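Local coordinates for protein NtrC family transcriptional regulator (Clostridium acetobutylicum ATCC 824, PDB 2Q5C) that probably acts as a sigma-54-dependent transcriptional activator that binds DNA and ATP, represented here by its N-terminal PrpR-type sensory domain, at residues Ala60-Tyr64 against Ala101-Ser105; Gly94-Ala98 against Gly117-Phe123; Asp129-Thr133 against Thr151-Glu155; Lys144-Lys150 against Leu161-Ile166. All coordinates share one frame. Residues are numbered along the deposited sequence.

Interaction 1: residues Ala60-Tyr64 against Ala101-Ser105; sequences ATSDY and AYKHS. With SO4 (sulfate ion), chain E.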
loop_
_atom_site.group_PDB
_atom_site.type_symbol
_atom_site.label_atom_id
_atom_site.label_comp_id
_atom_site.label_asym_id
_atom_site.label_seq_id
_atom_site.Cartn_x
_atom_site.Cartn_y
_atom_site.Cartn_z
ATOM N N ALA A 60 -0.983 -1.083 -5.103
ATOM C CA ALA A 60 -0.806 -2.044 -6.169
ATOM C C ALA A 60 -1.383 -3.417 -5.801
ATOM O O ALA A 60 -1.969 -4.119 -6.656
ATOM C CB ALA A 60 0.653 -2.157 -6.542
ATOM N N THR A 61 -1.201 -3.811 -4.541
ATOM C CA THR A 61 -1.739 -5.101 -4.097
ATOM C C THR A 61 -3.234 -5.191 -4.352
ATOM O O THR A 61 -3.729 -6.237 -4.788
ATOM C CB THR A 61 -1.391 -5.322 -2.632
ATOM O OG1 THR A 61 0.024 -5.493 -2.537
ATOM C CG2 THR A 61 -2.065 -6.590 -2.079
ATOM N N SER A 62 -3.951 -4.092 -4.138
ATOM C CA SER A 62 -5.400 -4.105 -4.323
ATOM C C SER A 62 -5.781 -4.365 -5.787
ATOM O O SER A 62 -6.812 -4.994 -6.053
ATOM C CB SER A 62 -6.037 -2.835 -3.744
ATOM O OG SER A 62 -5.761 -1.696 -4.527
ATOM N N ASP A 63 -4.950 -3.901 -6.716
ATOM C CA ASP A 63 -5.163 -4.148 -8.139
ATOM C C ASP A 63 -4.978 -5.635 -8.461
ATOM O O ASP A 63 -5.791 -6.241 -9.176
ATOM C CB ASP A 63 -4.180 -3.287 -8.932
ATOM C CG ASP A 63 -4.488 -3.245 -10.411
ATOM O OD1 ASP A 63 -5.679 -3.278 -10.783
ATOM O OD2 ASP A 63 -3.528 -3.151 -11.191
ATOM N N TYR A 64 -3.927 -6.243 -7.924
ATOM C CA TYR A 64 -3.692 -7.683 -8.097
ATOM C C TYR A 64 -4.836 -8.510 -7.526
ATOM O O TYR A 64 -5.271 -9.495 -8.123
ATOM C CB TYR A 64 -2.353 -8.080 -7.458
ATOM C CG TYR A 64 -1.169 -7.790 -8.368
ATOM C CD1 TYR A 64 -0.617 -6.524 -8.455
ATOM C CD2 TYR A 64 -0.642 -8.805 -9.156
ATOM C CE1 TYR A 64 0.442 -6.263 -9.349
ATOM C CE2 TYR A 64 0.420 -8.572 -10.023
ATOM C CZ TYR A 64 0.953 -7.294 -10.086
ATOM O OH TYR A 64 1.979 -7.086 -10.976
ATOM N N ALA A 101 5.903 5.418 -7.732
ATOM C CA ALA A 101 4.460 5.217 -7.579
ATOM C C ALA A 101 3.942 4.180 -8.557
ATOM O O ALA A 101 4.506 3.989 -9.629
ATOM C CB ALA A 101 3.724 6.505 -7.781
ATOM N N TYR A 102 2.854 3.518 -8.175
ATOM C CA TYR A 102 2.164 2.563 -9.031
ATOM C C TYR A 102 1.235 3.284 -9.992
ATOM O O TYR A 102 0.305 3.959 -9.555
ATOM C CB TYR A 102 1.319 1.619 -8.174
ATOM C CG TYR A 102 0.657 0.482 -8.935
ATOM C CD1 TYR A 102 1.428 -0.448 -9.611
ATOM C CD2 TYR A 102 -0.739 0.317 -8.930
ATOM C CE1 TYR A 102 0.864 -1.513 -10.282
ATOM C CE2 TYR A 102 -1.323 -0.765 -9.634
ATOM C CZ TYR A 102 -0.498 -1.666 -10.290
ATOM O OH TYR A 102 -0.975 -2.782 -10.980
ATOM N N LYS A 103 1.507 3.122 -11.290
ATOM C CA LYS A 103 0.692 3.654 -12.410
ATOM C C LYS A 103 0.620 5.174 -12.546
ATOM O O LYS A 103 0.897 5.705 -13.630
ATOM C CB LYS A 103 -0.700 2.986 -12.481
ATOM C CG LYS A 103 -0.607 1.510 -12.786
ATOM C CD LYS A 103 -1.957 0.823 -13.008
ATOM C CE LYS A 103 -1.754 -0.637 -13.372
ATOM N NZ LYS A 103 -3.030 -1.426 -13.552
ATOM N N HIS A 104 0.265 5.864 -11.466
ATOM C CA HIS A 104 0.006 7.299 -11.505
ATOM C C HIS A 104 0.549 7.992 -10.244
ATOM O O HIS A 104 0.562 7.406 -9.152
ATOM C CB HIS A 104 -1.510 7.574 -11.643
ATOM C CG HIS A 104 -2.144 6.944 -12.853
ATOM N ND1 HIS A 104 -1.825 7.315 -14.144
ATOM C CD2 HIS A 104 -3.091 5.980 -12.965
ATOM C CE1 HIS A 104 -2.540 6.600 -14.998
ATOM N NE2 HIS A 104 -3.317 5.782 -14.307
ATOM N N SER A 105 0.967 9.243 -10.398
ATOM C CA SER A 105 1.344 10.078 -9.259
ATOM C C SER A 105 0.182 10.249 -8.282
ATOM O O SER A 105 -0.973 10.352 -8.699
ATOM C CB SER A 105 1.744 11.472 -9.746
ATOM O OG SER A 105 2.691 11.375 -10.799
HETATM S S SO4 E . 3.250 -9.465 -13.099
HETATM O O1 SO4 E . 3.475 -9.756 -14.514
HETATM O O2 SO4 E . 3.184 -10.687 -12.300
HETATM O O3 SO4 E . 4.387 -8.661 -12.659
HETATM O O4 SO4 E . 1.987 -8.745 -12.970
#
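The cleft between the two parallel α/β lobes of this PrpR-type N-terminal domain is bridged here: helix 59-66 belongs to one lobe, while strand 96-102 and the turn after it belong to the other. Y102, at the end of its strand, presents one ring face to A60, whose CB sits 3.5 Å from the ring centroid and only 9° off the ring normal, a CH-pi contact. One helical turn further on, D63 lies at the edge of the same ring and accepts two hydrogen bonds through OD2, from Y102 OH at 2.6 Å and from K103 NZ at 3.0 Å, the latter a salt bridge. K103 has a positive phi of 65°, and its extended side chain runs back beside the tyrosine to reach the carboxylate. OD1 of D63 forms a salt bridge with K67 of its own lobe, while OD2 makes the link across the cleft. A glycerol, probably from the crystallisation liquor, is bound by T61 N and lies close to A60, consistent with a pocket at the lobe interface. Y64 approaches Y102 more loosely, CE1 to OH at 4.1 Å, and its own OH donates to sulfate O4 at 2.6 Å.

Interaction 2: residues Gly94-Ala98 against Gly117-Phe123; sequences GNELA and GVKIKEF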
loop_
_atom_site.group_PDB
_atom_site.type_symbol
_atom_site.label_atom_id
_atom_site.label_comp_id
_atom_site.label_asym_id
_atom_site.label_seq_id
_atom_site.Cartn_x
_atom_site.Cartn_y
_atom_site.Cartn_z
ATOM N N GLY A 94 19.097 12.601 3.163
ATOM C CA GLY A 94 19.615 13.471 2.105
ATOM C C GLY A 94 18.463 14.210 1.460
ATOM O O GLY A 94 17.313 13.987 1.844
ATOM N N ASN A 95 18.745 15.091 0.504
ATOM C CA ASN A 95 17.663 15.852 -0.148
ATOM C C ASN A 95 17.237 15.378 -1.533
ATOM O O ASN A 95 16.222 15.854 -2.050
ATOM C CB ASN A 95 17.943 17.368 -0.157
ATOM C CG ASN A 95 19.371 17.700 -0.526
ATOM O OD1 ASN A 95 19.899 17.237 -1.537
ATOM N ND2 ASN A 95 20.008 18.528 0.298
ATOM N N GLU A 96 17.995 14.458 -2.133
ATOM C CA GLU A 96 17.656 13.972 -3.469
ATOM C C GLU A 96 17.065 12.574 -3.371
ATOM O O GLU A 96 17.701 11.662 -2.900
ATOM C CB GLU A 96 18.845 14.011 -4.451
ATOM C CG GLU A 96 18.439 13.385 -5.790
ATOM C CD GLU A 96 19.364 13.687 -6.979
ATOM O OE1 GLU A 96 20.602 13.756 -6.792
ATOM O OE2 GLU A 96 18.824 13.839 -8.106
ATOM N N LEU A 97 15.817 12.445 -3.818
ATOM C CA LEU A 97 15.060 11.211 -3.595
ATOM C C LEU A 97 14.424 10.705 -4.867
ATOM O O LEU A 97 14.120 11.491 -5.753
ATOM C CB LEU A 97 13.911 11.498 -2.599
ATOM C CG LEU A 97 14.145 12.449 -1.424
ATOM C CD1 LEU A 97 12.853 12.695 -0.657
ATOM C CD2 LEU A 97 15.186 11.883 -0.499
ATOM N N ALA A 98 14.178 9.399 -4.923
ATOM C CA ALA A 98 13.314 8.821 -5.956
ATOM C C ALA A 98 11.970 8.542 -5.315
ATOM O O ALA A 98 11.927 7.893 -4.274
ATOM C CB ALA A 98 13.887 7.519 -6.501
ATOM N N GLY A 117 11.435 21.248 0.226
ATOM C CA GLY A 117 12.810 21.637 -0.065
ATOM C C GLY A 117 13.685 20.454 -0.418
ATOM O O GLY A 117 14.825 20.327 0.057
ATOM N N VAL A 118 13.142 19.576 -1.254
ATOM C CA VAL A 118 13.840 18.387 -1.747
ATOM C C VAL A 118 13.882 18.349 -3.266
ATOM O O VAL A 118 13.195 19.134 -3.936
ATOM C CB VAL A 118 13.172 17.086 -1.223
ATOM C CG1 VAL A 118 13.346 16.972 0.264
ATOM C CG2 VAL A 118 11.694 17.041 -1.593
ATOM N N LYS A 119 14.725 17.474 -3.807
ATOM C CA LYS A 119 14.734 17.200 -5.228
ATOM C C LYS A 119 14.180 15.799 -5.381
ATOM O O LYS A 119 14.596 14.875 -4.673
ATOM C CB LYS A 119 16.166 17.278 -5.788
ATOM C CG LYS A 119 16.221 17.245 -7.309
ATOM C CD LYS A 119 17.624 17.555 -7.817
ATOM C CE LYS A 119 17.689 17.370 -9.333
ATOM N NZ LYS A 119 18.964 16.687 -9.734
ATOM N N ILE A 120 13.210 15.660 -6.267
ATOM C CA ILE A 120 12.530 14.392 -6.440
ATOM C C ILE A 120 12.553 13.998 -7.893
ATOM O O ILE A 120 12.197 14.809 -8.765
ATOM C CB ILE A 120 11.062 14.508 -5.962
ATOM C CG1 ILE A 120 11.021 14.634 -4.439
ATOM C CG2 ILE A 120 10.234 13.287 -6.372
ATOM C CD1 ILE A 120 9.713 15.055 -3.907
ATOM N N LYS A 121 12.981 12.770 -8.156
ATOM C CA LYS A 121 12.788 12.158 -9.469
ATOM C C LYS A 121 11.691 11.126 -9.308
ATOM O O LYS A 121 11.776 10.255 -8.457
ATOM C CB LYS A 121 14.065 11.517 -9.992
ATOM C CG LYS A 121 13.946 11.047 -11.442
ATOM C CD LYS A 121 15.312 11.034 -12.150
ATOM C CE LYS A 121 15.197 10.738 -13.655
ATOM N NZ LYS A 121 14.221 11.614 -14.373
ATOM N N GLU A 122 10.650 11.252 -10.117
ATOM C CA GLU A 122 9.501 10.358 -10.031
ATOM C C GLU A 122 9.654 9.221 -11.031
ATOM O O GLU A 122 10.048 9.436 -12.194
ATOM C CB GLU A 122 8.246 11.170 -10.308
ATOM C CG GLU A 122 6.957 10.349 -10.297
ATOM C CD GLU A 122 5.770 11.187 -10.705
ATOM O OE1 GLU A 122 5.346 12.050 -9.901
ATOM O OE2 GLU A 122 5.278 11.014 -11.840
ATOM N N PHE A 123 9.360 8.009 -10.574
ATOM C CA PHE A 123 9.374 6.820 -11.414
ATOM C C PHE A 123 8.039 6.131 -11.244
ATOM O O PHE A 123 7.538 6.029 -10.126
ATOM C CB PHE A 123 10.472 5.847 -10.977
ATOM C CG PHE A 123 11.884 6.424 -10.999
ATOM C CD1 PHE A 123 12.765 6.097 -12.023
ATOM C CD2 PHE A 123 12.327 7.261 -9.977
ATOM C CE1 PHE A 123 14.083 6.607 -12.023
ATOM C CE2 PHE A 123 13.635 7.780 -9.980
ATOM C CZ PHE A 123 14.508 7.452 -11.009
#
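From G94 the chain leads into strand 96-102, which runs parallel to strand 119-125 within the first beta-alpha-beta unit of the second lobe. N95 precedes the strand, yet its carbonyl O takes a hydrogen bond from K119 N at 2.8 Å, and its CB lies 4.3 Å from G117 O. G117, with a phi of 66°, turns the chain out of helix 109-116 and into the second strand. E96 is bridged to K119, and both side chains rise from the same face, where E96 OE2 and K119 NZ form a long salt bridge of 3.3 Å. L97 carries the regular parallel pattern, bonding to both residues that flank I120: L97 N donates to K119 O at 2.9 Å and L97 O accepts from K121 N at 3.0 Å. Its side chain lies on the opposite face from E96, with CD1 4.4 Å from V118 CG1. A98 returns to the E96 face, where its CB meets F123 CE2 at 3.5 Å; its CA makes a CH...O contact of 3.3 Å with K121 O. The axes of 96-98 and 119-123 differ in direction by 17°. On the L97 face, helix 80-90 packs against L97 and V118 through V87 and helix 109-116 against I120, while helix 131-140 packs over A98 and F123 on the other; strand 145-148, bonded to A98, flanks strand 96-102 on its other side.

Interaction 3: residues Asp129-Thr133 against Thr151-Glu155; sequences DEITT and TVTDE. With SO4 (sulfate ion), chain E.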
loop_
_atom_site.group_PDB
_atom_site.type_symbol
_atom_site.label_atom_id
_atom_site.label_comp_id
_atom_site.label_asym_id
_atom_site.label_seq_id
_atom_site.Cartn_x
_atom_site.Cartn_y
_atom_site.Cartn_z
ATOM N N ASP A 129 6.733 -7.214 -11.863
ATOM C CA ASP A 129 7.934 -7.642 -12.576
ATOM C C ASP A 129 8.877 -6.503 -12.992
ATOM O O ASP A 129 9.992 -6.763 -13.454
ATOM C CB ASP A 129 7.553 -8.503 -13.779
ATOM C CG ASP A 129 7.013 -9.868 -13.370
ATOM O OD1 ASP A 129 7.285 -10.333 -12.226
ATOM O OD2 ASP A 129 6.321 -10.483 -14.222
ATOM N N GLU A 130 8.442 -5.265 -12.796
ATOM C CA GLU A 130 9.236 -4.085 -13.156
ATOM C C GLU A 130 10.096 -3.609 -11.992
ATOM O O GLU A 130 11.008 -2.781 -12.176
ATOM C CB GLU A 130 8.337 -2.953 -13.623
ATOM C CG GLU A 130 7.742 -3.230 -15.003
ATOM C CD GLU A 130 6.677 -2.257 -15.432
ATOM O OE1 GLU A 130 6.414 -1.263 -14.729
ATOM O OE2 GLU A 130 6.071 -2.494 -16.505
ATOM N N ILE A 131 9.810 -4.089 -10.793
ATOM C CA ILE A 131 10.393 -3.473 -9.581
ATOM C C ILE A 131 11.912 -3.548 -9.503
ATOM O O ILE A 131 12.576 -2.529 -9.282
ATOM C CB ILE A 131 9.712 -3.973 -8.287
ATOM C CG1 ILE A 131 8.268 -3.472 -8.265
ATOM C CG2 ILE A 131 10.492 -3.482 -7.028
ATOM C CD1 ILE A 131 7.372 -4.095 -7.155
ATOM N N THR A 132 12.479 -4.723 -9.733
ATOM C CA THR A 132 13.934 -4.885 -9.601
ATOM C C THR A 132 14.644 -4.000 -10.616
ATOM O O THR A 132 15.644 -3.349 -10.286
ATOM C CB THR A 132 14.372 -6.339 -9.757
ATOM O OG1 THR A 132 13.857 -6.850 -10.991
ATOM C CG2 THR A 132 13.841 -7.177 -8.594
ATOM N N THR A 133 14.113 -3.928 -11.829
ATOM C CA THR A 133 14.732 -3.106 -12.889
ATOM C C THR A 133 14.633 -1.626 -12.553
ATOM O O THR A 133 15.570 -0.848 -12.757
ATOM C CB THR A 133 14.048 -3.368 -14.254
ATOM O OG1 THR A 133 14.190 -4.749 -14.575
ATOM C CG2 THR A 133 14.650 -2.504 -15.372
ATOM N N THR A 151 7.052 -3.131 -0.817
ATOM C CA THR A 151 7.754 -4.086 -1.674
ATOM C C THR A 151 8.891 -3.369 -2.404
ATOM O O THR A 151 10.019 -3.899 -2.542
ATOM C CB THR A 151 6.791 -4.735 -2.655
ATOM O OG1 THR A 151 5.675 -5.255 -1.901
ATOM C CG2 THR A 151 7.449 -5.854 -3.408
ATOM N N VAL A 152 8.598 -2.163 -2.868
ATOM C CA VAL A 152 9.607 -1.347 -3.554
ATOM C C VAL A 152 10.722 -0.918 -2.604
ATOM O O VAL A 152 11.901 -0.995 -2.984
ATOM C CB VAL A 152 8.962 -0.164 -4.252
ATOM C CG1 VAL A 152 10.004 0.761 -4.872
ATOM C CG2 VAL A 152 8.020 -0.659 -5.347
ATOM N N THR A 153 10.393 -0.440 -1.399
ATOM C CA THR A 153 11.471 0.004 -0.508
ATOM C C THR A 153 12.307 -1.161 -0.057
ATOM O O THR A 153 13.527 -0.998 0.137
ATOM C CB THR A 153 10.977 0.869 0.681
ATOM O OG1 THR A 153 10.019 0.126 1.440
ATOM C CG2 THR A 153 10.329 2.153 0.160
ATOM N N ASP A 154 11.697 -2.338 0.103
ATOM C CA ASP A 154 12.471 -3.545 0.428
ATOM C C ASP A 154 13.485 -3.845 -0.667
ATOM O O ASP A 154 14.645 -4.174 -0.360
ATOM C CB ASP A 154 11.583 -4.763 0.683
ATOM C CG ASP A 154 10.963 -4.768 2.063
ATOM O OD1 ASP A 154 11.441 -4.039 2.957
ATOM O OD2 ASP A 154 10.003 -5.562 2.260
ATOM N N GLU A 155 13.093 -3.716 -1.931
ATOM C CA GLU A 155 14.035 -3.932 -3.036
ATOM C C GLU A 155 15.143 -2.857 -3.046
ATOM O O GLU A 155 16.317 -3.147 -3.357
ATOM C CB GLU A 155 13.295 -3.983 -4.389
ATOM C CG GLU A 155 14.188 -4.310 -5.621
ATOM C CD GLU A 155 14.927 -5.650 -5.554
ATOM O OE1 GLU A 155 14.458 -6.582 -4.863
ATOM O OE2 GLU A 155 15.970 -5.764 -6.242
HETATM S S SO4 E . 3.250 -9.465 -13.099
HETATM O O1 SO4 E . 3.475 -9.756 -14.514
HETATM O O2 SO4 E . 3.184 -10.687 -12.300
HETATM O O3 SO4 E . 4.387 -8.661 -12.659
HETATM O O4 SO4 E . 1.987 -8.745 -12.970
#
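I131 of helix 131-140 packs onto helix 150-158, its neighbour in the second parallel α/β lobe. Its CD1 lies 3.9 Å from V152 CG2 and 4.1 Å from T151 CG2, while its CG2 rests 3.9 Å from E155 CB, so the isoleucine spans one helical turn of its partner. The buried valine also reaches F125 and I135, and L38 of the other lobe touches both I131 and T151, which sets this apolar contact beside the interlobe cleft. There the OG1 of T151 hydrogen-bonds S37 and Q12, and glycerol, probably from the crystallisation liquor, is bound by T151 OG1 and V152 N. At the outer border T132 CG2 comes within 3.5 Å of E155 OE2. That oxygen is hydrogen-bonded to Q159 NE2, which also bonds T132 O, so the glutamine links both helices. No hydrogen bond joins the two segments directly. Just ahead of I131, D129 N donates a 2.9 Å hydrogen bond to O3 of a sulfate that Y64 also binds.

Interaction 4: residues Lys144-Lys150 against Leu161-Ile166; sequences KIVVSGK and LYGETI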
loop_
_atom_site.group_PDB
_atom_site.type_symbol
_atom_site.label_atom_id
_atom_site.label_comp_id
_atom_site.label_asym_id
_atom_site.label_seq_id
_atom_site.Cartn_x
_atom_site.Cartn_y
_atom_site.Cartn_z
ATOM N N LYS A 144 20.187 7.778 -3.954
ATOM C CA LYS A 144 20.463 6.841 -2.884
ATOM C C LYS A 144 19.281 6.587 -1.938
ATOM O O LYS A 144 19.400 5.792 -1.019
ATOM C CB LYS A 144 21.661 7.333 -2.066
ATOM C CG LYS A 144 22.886 7.613 -2.958
ATOM C CD LYS A 144 24.130 7.846 -2.159
ATOM C CE LYS A 144 25.327 8.024 -3.086
ATOM N NZ LYS A 144 25.047 9.059 -4.138
ATOM N N ILE A 145 18.159 7.269 -2.201
ATOM C CA ILE A 145 17.010 7.247 -1.275
ATOM C C ILE A 145 15.757 7.006 -2.107
ATOM O O ILE A 145 15.514 7.706 -3.069
ATOM C CB ILE A 145 16.867 8.588 -0.555
ATOM C CG1 ILE A 145 18.178 9.018 0.145
ATOM C CG2 ILE A 145 15.730 8.518 0.490
ATOM C CD1 ILE A 145 18.243 10.475 0.484
ATOM N N VAL A 146 14.977 6.008 -1.696
ATOM C CA VAL A 146 13.736 5.665 -2.400
ATOM C C VAL A 146 12.540 5.767 -1.435
ATOM O O VAL A 146 12.588 5.203 -0.334
ATOM C CB VAL A 146 13.800 4.223 -2.926
ATOM C CG1 VAL A 146 12.446 3.766 -3.480
ATOM C CG2 VAL A 146 14.857 4.109 -4.000
ATOM N N VAL A 147 11.488 6.468 -1.873
ATOM C CA VAL A 147 10.221 6.622 -1.098
ATOM C C VAL A 147 9.158 5.923 -1.926
ATOM O O VAL A 147 8.929 6.286 -3.078
ATOM C CB VAL A 147 9.875 8.086 -0.947
ATOM C CG1 VAL A 147 8.542 8.264 -0.193
ATOM C CG2 VAL A 147 10.962 8.801 -0.206
ATOM N N SER A 148 8.539 4.892 -1.352
ATOM C CA SER A 148 7.555 4.123 -2.095
ATOM C C SER A 148 6.823 3.201 -1.147
ATOM O O SER A 148 6.977 3.274 0.077
ATOM C CB SER A 148 8.253 3.278 -3.189
ATOM O OG SER A 148 7.343 2.778 -4.177
ATOM N N GLY A 149 6.035 2.305 -1.725
ATOM C CA GLY A 149 5.454 1.221 -0.933
ATOM C C GLY A 149 6.476 0.186 -0.493
ATOM O O GLY A 149 7.622 0.142 -0.983
ATOM N N LYS A 150 6.062 -0.684 0.414
ATOM C CA LYS A 150 6.968 -1.593 1.103
ATOM C C LYS A 150 7.712 -2.570 0.194
ATOM O O LYS A 150 8.893 -2.852 0.423
ATOM C CB LYS A 150 6.202 -2.369 2.198
ATOM C CG LYS A 150 7.058 -3.260 3.093
ATOM C CD LYS A 150 8.111 -2.477 3.848
ATOM C CE LYS A 150 8.485 -3.158 5.180
ATOM N NZ LYS A 150 9.004 -4.561 5.017
ATOM N N LEU A 161 20.298 0.775 -1.149
ATOM C CA LEU A 161 19.808 2.144 -1.027
ATOM C C LEU A 161 19.078 2.345 0.295
ATOM O O LEU A 161 18.815 1.388 1.010
ATOM C CB LEU A 161 18.870 2.487 -2.183
ATOM C CG LEU A 161 19.414 2.207 -3.587
ATOM C CD1 LEU A 161 18.364 2.555 -4.602
ATOM C CD2 LEU A 161 20.738 2.961 -3.837
ATOM N N TYR A 162 18.795 3.594 0.639
ATOM C CA TYR A 162 17.901 3.859 1.770
ATOM C C TYR A 162 16.463 3.794 1.255
ATOM O O TYR A 162 16.178 4.238 0.155
ATOM C CB TYR A 162 18.147 5.241 2.335
ATOM C CG TYR A 162 19.484 5.453 3.002
ATOM C CD1 TYR A 162 19.817 4.776 4.159
ATOM C CD2 TYR A 162 20.387 6.359 2.475
ATOM C CE1 TYR A 162 21.027 4.991 4.782
ATOM C CE2 TYR A 162 21.608 6.580 3.092
ATOM C CZ TYR A 162 21.910 5.881 4.237
ATOM O OH TYR A 162 23.107 6.083 4.896
ATOM N N GLY A 163 15.587 3.259 2.090
ATOM C CA GLY A 163 14.160 3.096 1.735
ATOM C C GLY A 163 13.290 3.680 2.818
ATOM O O GLY A 163 13.501 3.437 4.015
ATOM N N GLU A 164 12.319 4.483 2.414
ATOM C CA GLU A 164 11.381 5.026 3.369
ATOM C C GLU A 164 9.970 4.704 2.839
ATOM O O GLU A 164 9.562 5.166 1.759
ATOM C CB GLU A 164 11.540 6.530 3.468
ATOM C CG GLU A 164 10.562 7.150 4.474
ATOM C CD GLU A 164 10.999 6.977 5.923
ATOM O OE1 GLU A 164 12.229 6.899 6.192
ATOM O OE2 GLU A 164 10.116 6.923 6.807
ATOM N N THR A 165 9.252 3.879 3.603
ATOM C CA THR A 165 7.951 3.375 3.164
ATOM C C THR A 165 6.850 4.377 3.395
ATOM O O THR A 165 6.785 5.006 4.446
ATOM C CB THR A 165 7.629 2.059 3.901
ATOM O OG1 THR A 165 8.703 1.142 3.705
ATOM C CG2 THR A 165 6.399 1.427 3.358
ATOM N N ILE A 166 5.965 4.508 2.406
ATOM C CA ILE A 166 4.782 5.353 2.561
ATOM C C ILE A 166 3.757 4.526 3.293
ATOM O O ILE A 166 3.377 3.458 2.791
ATOM C CB ILE A 166 4.226 5.771 1.205
ATOM C CG1 ILE A 166 5.269 6.581 0.430
ATOM C CG2 ILE A 166 2.973 6.645 1.368
ATOM C CD1 ILE A 166 4.886 6.762 -1.023
HETATM O O HOH W 1 3.607 0.157 1.778
#
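Buried V146 and V147 lie on opposite faces of strand 145-148: V146 CG2 meets L161 CD1 at 3.9 Å on one, V147 CG1 meets I166 CG1 at 3.7 Å on the other. Between these faces runs a parallel ladder with strand 162-165, completing a beta-alpha-beta crossover through helix 150-158. Y162 N donates to K144 O and V146 N to Y162 O, both at 2.8 Å; E164 N to V146 O (2.9 Å), S148 N to E164 O (3.3 Å) and I166 N to S148 O (2.8 Å) follow. Farther out, T165 CG2 lies 3.6 Å from K150 N. G149 occupies the N-cap position of helix 150-158, and K150 N donates to a water at 2.9 Å. T165 OG1 bonds to T153, and the carboxylate of E164 turns away to R92. Strand 162-165 is one edge of the four-stranded sheet, with strand 96-102 on the far side of 145-148; helix 80-90 packs on the V147 face, helix 150-158 on the V146 face.

How the interactions relate
Interactions 2, 3 and 4 lie in the second α/β lobe; interaction 1 bridges the lobes, and interaction 3 also borders the cleft, a probable effector-binding region. Interactions 2 and 4, centres 11 Å apart, are outer strand pairs of a single parallel sheet ordered 119-125, 96-102, 145-148, 162-165, joined where A98 hydrogen-bonds I145 and V147. Interaction 3, about 10 Å from interaction 4 between centres, belongs to the helical layer over that sheet. Strand 96-102 links interactions 1 and 2 over about 20 Å between centres; a sulfate, probably from the crystallisation liquor, touches Y64 and D129 in interactions 1 and 3. Segments of 1 and 2 alternate along the chain, closing before those of 3 and 4, which also alternate.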